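Local coordinates for iron-containing alcohol dehydrogenase (Ralstonia eutropha, PDB 3JZD), which probably reduces maleylacetate to 3-oxoadipate with NADH or NADPH, working as a homodimer in the breakdown of aromatic compounds, at residues Gly64-Ala69 against Ala78-Ala83; Ala175-Ala180 against Ile263-Ala268. All blocks are in the same frame, centred on the assembly; numbering follows the deposited sequence.

Contact 1: Gly64-Ala69 against Ala78-Ala83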
ATOM      1  N   GLY A  64      21.790  -3.011  25.874  1.00 22.80           N
ATOM      2  CA  GLY A  64      21.134  -2.706  27.147  1.00 23.31           C
ATOM      3  C   GLY A  64      19.746  -2.118  26.962  1.00 22.81           C
ATOM      4  O   GLY A  64      19.258  -1.984  25.843  1.00 23.61           O
ATOM      5  N   VAL A  65      19.120  -1.755  28.077  1.00 21.87           N
ATOM      6  CA  VAL A  65      17.779  -1.210  28.087  1.00 21.88           C
ATOM      7  C   VAL A  65      17.788   0.172  28.701  1.00 22.25           C
ATOM      8  O   VAL A  65      18.335   0.374  29.767  1.00 23.75           O
ATOM      9  CB  VAL A  65      16.806  -2.084  28.904  1.00 21.24           C
ATOM     10  CG1 VAL A  65      15.436  -1.404  29.038  1.00 16.35           C
ATOM     11  CG2 VAL A  65      16.674  -3.449  28.287  1.00 19.21           C
ATOM     12  N   TYR A  66      17.223   1.124  27.988  1.00 22.75           N
ATOM     13  CA  TYR A  66      17.070   2.463  28.468  1.00 22.26           C
ATOM     14  C   TYR A  66      15.582   2.589  28.689  1.00 22.53           C
ATOM     15  O   TYR A  66      14.810   2.693  27.725  1.00 19.58           O
ATOM     16  CB  TYR A  66      17.517   3.486  27.446  1.00 22.57           C
ATOM     17  CG  TYR A  66      17.290   4.890  27.955  1.00 21.67           C
ATOM     18  CD1 TYR A  66      16.117   5.564  27.691  1.00 24.17           C
ATOM     19  CD2 TYR A  66      18.241   5.513  28.749  1.00 25.53           C
ATOM     20  CE1 TYR A  66      15.908   6.839  28.175  1.00 29.16           C
ATOM     21  CE2 TYR A  66      18.052   6.788  29.218  1.00 24.28           C
ATOM     22  CZ  TYR A  66      16.902   7.441  28.930  1.00 22.65           C
ATOM     23  OH  TYR A  66      16.719   8.693  29.399  1.00 29.60           O
ATOM     24  N   ALA A  67      15.200   2.601  29.957  1.00 23.57           N
ATOM     25  CA  ALA A  67      13.800   2.598  30.373  1.00 25.23           C
ATOM     26  C   ALA A  67      13.275   3.942  30.818  1.00 26.29           C
ATOM     27  O   ALA A  67      12.493   4.007  31.753  1.00 29.62           O
ATOM     28  CB  ALA A  67      13.613   1.601  31.489  1.00 24.19           C
ATOM     29  N   GLY A  68      13.623   5.006  30.123  1.00 26.97           N
ATOM     30  CA  GLY A  68      13.105   6.311  30.476  1.00 27.65           C
ATOM     31  C   GLY A  68      12.243   6.988  29.429  1.00 29.85           C
ATOM     32  O   GLY A  68      12.171   8.209  29.401  1.00 32.50           O
ATOM     33  N   ALA A  69      11.570   6.253  28.559  1.00 29.58           N
ATOM     34  CA  ALA A  69      10.680   6.926  27.611  1.00 29.39           C
ATOM     35  C   ALA A  69       9.631   7.646  28.450  1.00 30.63           C
ATOM     36  O   ALA A  69       9.253   7.141  29.512  1.00 29.59           O
ATOM     37  CB  ALA A  69      10.017   5.980  26.693  1.00 26.49           C
ATOM     38  N   ALA A  78      15.041  12.928  25.294  1.00 29.64           N
ATOM     39  CA  ALA A  78      15.702  12.723  24.017  1.00 30.17           C
ATOM     40  C   ALA A  78      17.222  12.826  24.225  1.00 30.64           C
ATOM     41  O   ALA A  78      17.958  11.921  23.871  1.00 28.68           O
ATOM     42  CB  ALA A  78      15.223  13.755  23.012  1.00 29.81           C
ATOM     43  N   ARG A  79      17.675  13.896  24.878  1.00 32.81           N
ATOM     44  CA  ARG A  79      19.123  14.112  25.145  1.00 34.42           C
ATOM     45  C   ARG A  79      19.724  13.000  25.981  1.00 32.86           C
ATOM     46  O   ARG A  79      20.810  12.476  25.694  1.00 32.77           O
ATOM     47  CB  ARG A  79      19.353  15.415  25.920  1.00 35.36           C
ATOM     48  CG  ARG A  79      18.808  16.654  25.247  1.00 46.85           C
ATOM     49  CD  ARG A  79      19.748  17.345  24.268  1.00 55.71           C
ATOM     50  NE  ARG A  79      18.993  18.356  23.515  1.00 61.45           N
ATOM     51  CZ  ARG A  79      18.549  19.515  24.013  1.00 64.65           C
ATOM     52  NH1 ARG A  79      18.761  19.853  25.288  1.00 65.09           N
ATOM     53  NH2 ARG A  79      17.868  20.348  23.226  1.00 67.41           N
ATOM     54  N   ASP A  80      19.030  12.655  27.050  1.00 31.52           N
ATOM     55  CA  ASP A  80      19.520  11.615  27.920  1.00 30.09           C
ATOM     56  C   ASP A  80      19.591  10.266  27.197  1.00 28.81           C
ATOM     57  O   ASP A  80      20.547   9.526  27.367  1.00 27.60           O
ATOM     58  CB  ASP A  80      18.635  11.488  29.139  1.00 30.36           C
ATOM     59  CG  ASP A  80      19.216  10.552  30.166  1.00 33.53           C
ATOM     60  OD1 ASP A  80      20.425  10.649  30.418  1.00 43.06           O
ATOM     61  OD2 ASP A  80      18.475   9.725  30.733  1.00 42.04           O
ATOM     62  N   ALA A  81      18.568   9.945  26.415  1.00 28.73           N
ATOM     63  CA  ALA A  81      18.544   8.678  25.692  1.00 28.79           C
ATOM     64  C   ALA A  81      19.671   8.626  24.664  1.00 28.65           C
ATOM     65  O   ALA A  81      20.395   7.648  24.579  1.00 28.78           O
ATOM     66  CB  ALA A  81      17.216   8.479  25.035  1.00 28.23           C
ATOM     67  N   THR A  82      19.822   9.703  23.902  1.00 28.50           N
ATOM     68  CA  THR A  82      20.855   9.804  22.885  1.00 28.44           C
ATOM     69  C   THR A  82      22.236   9.693  23.490  1.00 29.70           C
ATOM     70  O   THR A  82      23.102   9.030  22.931  1.00 30.92           O
ATOM     71  CB  THR A  82      20.724  11.111  22.115  1.00 28.49           C
ATOM     72  OG1 THR A  82      19.422  11.152  21.542  1.00 23.58           O
ATOM     73  CG2 THR A  82      21.751  11.202  21.012  1.00 25.76           C
ATOM     74  N   ALA A  83      22.432  10.319  24.646  1.00 30.21           N
ATOM     75  CA  ALA A  83      23.687  10.206  25.364  1.00 30.77           C
ATOM     76  C   ALA A  83      23.945   8.762  25.732  1.00 30.20           C
ATOM     77  O   ALA A  83      25.058   8.270  25.574  1.00 31.10           O
ATOM     78  CB  ALA A  83      23.667  11.066  26.616  1.00 31.38           C
TER

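Contact 2: Ala175-Ala180 against Ile263-Ala268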
ATOM      1  N   ALA A 175      -6.465   5.612  16.420  1.00 15.02           N
ATOM      2  CA  ALA A 175      -6.113   5.088  15.099  1.00 15.22           C
ATOM      3  C   ALA A 175      -7.258   5.356  14.096  1.00 15.75           C
ATOM      4  O   ALA A 175      -7.010   5.806  12.995  1.00 16.72           O
ATOM      5  CB  ALA A 175      -5.823   3.604  15.198  1.00 15.50           C
ATOM      6  N   ILE A 176      -8.509   5.094  14.504  1.00 15.76           N
ATOM      7  CA  ILE A 176      -9.665   5.357  13.630  1.00 13.59           C
ATOM      8  C   ILE A 176      -9.688   6.826  13.213  1.00 13.50           C
ATOM      9  O   ILE A 176      -9.994   7.125  12.076  1.00 11.08           O
ATOM     10  CB  ILE A 176     -11.009   4.953  14.292  1.00 13.82           C
ATOM     11  CG1 ILE A 176     -11.133   3.442  14.297  1.00 11.81           C
ATOM     12  CG2 ILE A 176     -12.223   5.620  13.555  1.00 10.75           C
ATOM     13  CD1 ILE A 176     -12.264   2.878  15.111  1.00 16.08           C
ATOM     14  N   ALA A 177      -9.331   7.728  14.133  1.00 13.28           N
ATOM     15  CA  ALA A 177      -9.280   9.165  13.815  1.00 14.73           C
ATOM     16  C   ALA A 177      -8.375   9.438  12.649  1.00 14.40           C
ATOM     17  O   ALA A 177      -8.712  10.277  11.815  1.00 12.87           O
ATOM     18  CB  ALA A 177      -8.775  10.038  15.035  1.00 12.26           C
ATOM     19  N   HIS A 178      -7.202   8.788  12.617  1.00 15.99           N
ATOM     20  CA  HIS A 178      -6.239   9.027  11.510  1.00 16.73           C
ATOM     21  C   HIS A 178      -6.901   8.689  10.166  1.00 16.96           C
ATOM     22  O   HIS A 178      -6.841   9.449   9.194  1.00 17.55           O
ATOM     23  CB  HIS A 178      -4.977   8.147  11.598  1.00 17.72           C
ATOM     24  CG  HIS A 178      -4.248   8.186  12.911  1.00 14.49           C
ATOM     25  ND1 HIS A 178      -4.179   9.305  13.714  1.00 17.23           N
ATOM     26  CD2 HIS A 178      -3.481   7.246  13.514  1.00 17.07           C
ATOM     27  CE1 HIS A 178      -3.433   9.040  14.775  1.00 20.93           C
ATOM     28  NE2 HIS A 178      -2.998   7.796  14.678  1.00 15.65           N
ATOM     29  N   ALA A 179      -7.527   7.528  10.131  1.00 16.04           N
ATOM     30  CA  ALA A 179      -8.215   7.070   8.946  1.00 15.27           C
ATOM     31  C   ALA A 179      -9.418   7.965   8.587  1.00 15.59           C
ATOM     32  O   ALA A 179      -9.647   8.294   7.407  1.00 14.90           O
ATOM     33  CB  ALA A 179      -8.682   5.573   9.128  1.00 12.13           C
ATOM     34  N   ALA A 180     -10.211   8.335   9.585  1.00 15.51           N
ATOM     35  CA  ALA A 180     -11.418   9.154   9.338  1.00 15.74           C
ATOM     36  C   ALA A 180     -11.079  10.456   8.605  1.00 14.16           C
ATOM     37  O   ALA A 180     -11.698  10.790   7.603  1.00 12.75           O
ATOM     38  CB  ALA A 180     -12.218   9.420  10.686  1.00 15.28           C
ATOM     39  N   ILE A 263     -12.742  11.182  22.731  1.00 14.42           N
ATOM     40  CA  ILE A 263     -13.806  12.116  23.060  1.00 14.08           C
ATOM     41  C   ILE A 263     -14.075  13.120  21.971  1.00 15.67           C
ATOM     42  O   ILE A 263     -15.212  13.380  21.662  1.00 16.21           O
ATOM     43  CB  ILE A 263     -13.470  12.859  24.387  1.00 12.97           C
ATOM     44  CG1 ILE A 263     -13.469  11.818  25.558  1.00 10.43           C
ATOM     45  CG2 ILE A 263     -14.459  14.030  24.610  1.00  9.11           C
ATOM     46  CD1 ILE A 263     -12.627  12.218  26.845  1.00  6.60           C
ATOM     47  N   VAL A 264     -13.017  13.683  21.394  1.00 14.74           N
ATOM     48  CA  VAL A 264     -13.140  14.708  20.362  1.00 14.34           C
ATOM     49  C   VAL A 264     -13.625  14.176  18.987  1.00 15.08           C
ATOM     50  O   VAL A 264     -14.402  14.844  18.305  1.00 17.75           O
ATOM     51  CB  VAL A 264     -11.788  15.472  20.216  1.00 13.82           C
ATOM     52  CG1 VAL A 264     -11.789  16.450  18.961  1.00 11.69           C
ATOM     53  CG2 VAL A 264     -11.504  16.218  21.541  1.00 11.66           C
ATOM     54  N   LEU A 265     -13.198  12.983  18.582  1.00 12.97           N
ATOM     55  CA  LEU A 265     -13.541  12.484  17.261  1.00 11.72           C
ATOM     56  C   LEU A 265     -15.020  12.643  16.825  1.00 12.03           C
ATOM     57  O   LEU A 265     -15.297  13.208  15.790  1.00 11.18           O
ATOM     58  CB  LEU A 265     -13.022  11.067  17.065  1.00 10.66           C
ATOM     59  CG  LEU A 265     -13.273  10.493  15.690  1.00 13.55           C
ATOM     60  CD1 LEU A 265     -12.472  11.262  14.674  1.00  9.40           C
ATOM     61  CD2 LEU A 265     -12.873   8.930  15.718  1.00 12.12           C
ATOM     62  N   PRO A 266     -15.977  12.161  17.607  1.00 12.31           N
ATOM     63  CA  PRO A 266     -17.318  12.359  17.117  1.00 11.99           C
ATOM     64  C   PRO A 266     -17.726  13.842  16.838  1.00 15.22           C
ATOM     65  O   PRO A 266     -18.484  14.122  15.889  1.00 14.17           O
ATOM     66  CB  PRO A 266     -18.172  11.783  18.266  1.00 14.62           C
ATOM     67  CG  PRO A 266     -17.263  10.802  19.002  1.00  9.75           C
ATOM     68  CD  PRO A 266     -15.935  11.510  18.931  1.00 12.21           C
ATOM     69  N   HIS A 267     -17.248  14.771  17.678  1.00 15.64           N
ATOM     70  CA  HIS A 267     -17.603  16.196  17.556  1.00 17.29           C
ATOM     71  C   HIS A 267     -16.848  16.888  16.433  1.00 17.52           C
ATOM     72  O   HIS A 267     -17.371  17.816  15.790  1.00 16.17           O
ATOM     73  CB  HIS A 267     -17.397  16.892  18.906  1.00 18.55           C
ATOM     74  CG  HIS A 267     -18.185  16.252  20.003  1.00 19.62           C
ATOM     75  ND1 HIS A 267     -17.642  15.322  20.874  1.00 24.28           N
ATOM     76  CD2 HIS A 267     -19.504  16.296  20.275  1.00 15.17           C
ATOM     77  CE1 HIS A 267     -18.592  14.878  21.673  1.00 19.30           C
ATOM     78  NE2 HIS A 267     -19.726  15.462  21.336  1.00 19.31           N
ATOM     79  N   ALA A 268     -15.615  16.445  16.204  1.00 16.85           N
ATOM     80  CA  ALA A 268     -14.829  16.961  15.092  1.00 15.45           C
ATOM     81  C   ALA A 268     -15.500  16.444  13.804  1.00 15.57           C
ATOM     82  O   ALA A 268     -15.626  17.179  12.798  1.00 14.36           O
ATOM     83  CB  ALA A 268     -13.327  16.513  15.199  1.00 12.66           C
TER

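Contact 1: Gly64-Ala69 against Ala78-Ala83
Tyr66 carries this contact, reaching from the outermost strand on one side of the parallel sheet within this chain to Asp80 and Ala81. Strand 62-66 and helix 75-88 are the first two elements of a beta-alpha-beta crossover in the N-terminal nucleotide-binding domain. Gly64 opens the segment and pairs through its backbone with Val41 of the neighbouring strand. The side chain of Val65 packs on helix 48-58 instead. Tyr66 extends its ring toward helix 75-88, with CG anti to the backbone N (chi1 178°). Ala81 lies over one ring face. Ala81 CA is 4.0 Å from the centroid of the Tyr66 ring in a CH-pi contact, 17° off the ring normal. Ala81 CB touches Tyr66 CE1 at 3.8 Å. At the phenol end, Tyr66 OH donates a hydrogen bond to Asp80 OD2. The modelled separation of Tyr66 OH and Asp80 OD2, 2.4 Å, is very short, so its exact value is doubtful. Asp80 OD2 meets the ring at its edge, while the carboxylate plane is turned 65° from the ring plane. Beyond the strand, Gly68 lies across the ring plane from Ala81, near the rim. Gly68 CA is 3.7 Å from Tyr66 CE1.

Contact 2: Ala175-Ala180 against Ile263-Ala268
Leu265 meets Ile176, Ala177 and Ala180 without help from either imidazole ring of the two segments. The ring of His267 has Ile263 O at its edge, in the ring plane. His267 ND1 donates to Ile263 O at 3.2 Å, one turn back on the same helix. His267 NE2 is hydrogen-bonded to Val355 O, so both ring nitrogens have partners. His178 leaves its helix away from Leu265. Its ring meets that of His243 at about 30° between planes. His178 ND1 is hydrogen-bonded with His243 NE2, and His178 NE2 with Ala124 O.

The contact itself is wholly apolar and buried. Leu265 points at the facing helix with CG anti to the backbone N (chi1 -177°), and its two methyls divide the work. Leu265 CD1 rests on Ala177, 3.9 Å from Ala177 CB, and reaches Ala180 CB more loosely at 4.4 Å. Leu265 CD2 touches Ile176 CG2 at 4.0 Å, where the two side chains cross at about a right angle. The CG1 arm of Ile176 leads away from Leu265. Leu298 of helix 294-304 packs on both Ile176 and Leu265, and His242 touches both Ala177 and Leu265. Pro266 has no backbone N-H to give, and helix 263-268 is kinked there. The segment axes come within 10.3 Å of each other. They run in the same general direction, 23° apart. This is helix-to-helix packing between 165-182 and 257-272, within the all-helical C-terminal domain of the iron-containing alcohol dehydrogenase family.

Overall arrangement
The two contacts lie on opposite sides of the chain's centre, with centres about 32 Å apart. They share no helix or strand. Contact 1 belongs to the alpha/beta N-terminal part and is mixed in chemistry. Its aromatic and alanine residues are buried, but its one hydrogen bond is made at an exposed acid. Contact 2 belongs to the helical C-terminal part. All four of its touching residues are buried, and aliphatic groups alone make the contact. Contact 1 joins a strand to the following helix, while contact 2 joins segments 83 residues apart in sequence, on two helices. Bound NAD lies about 13 Å from the Tyr66 side chain and about 10 Å from that of Ala177.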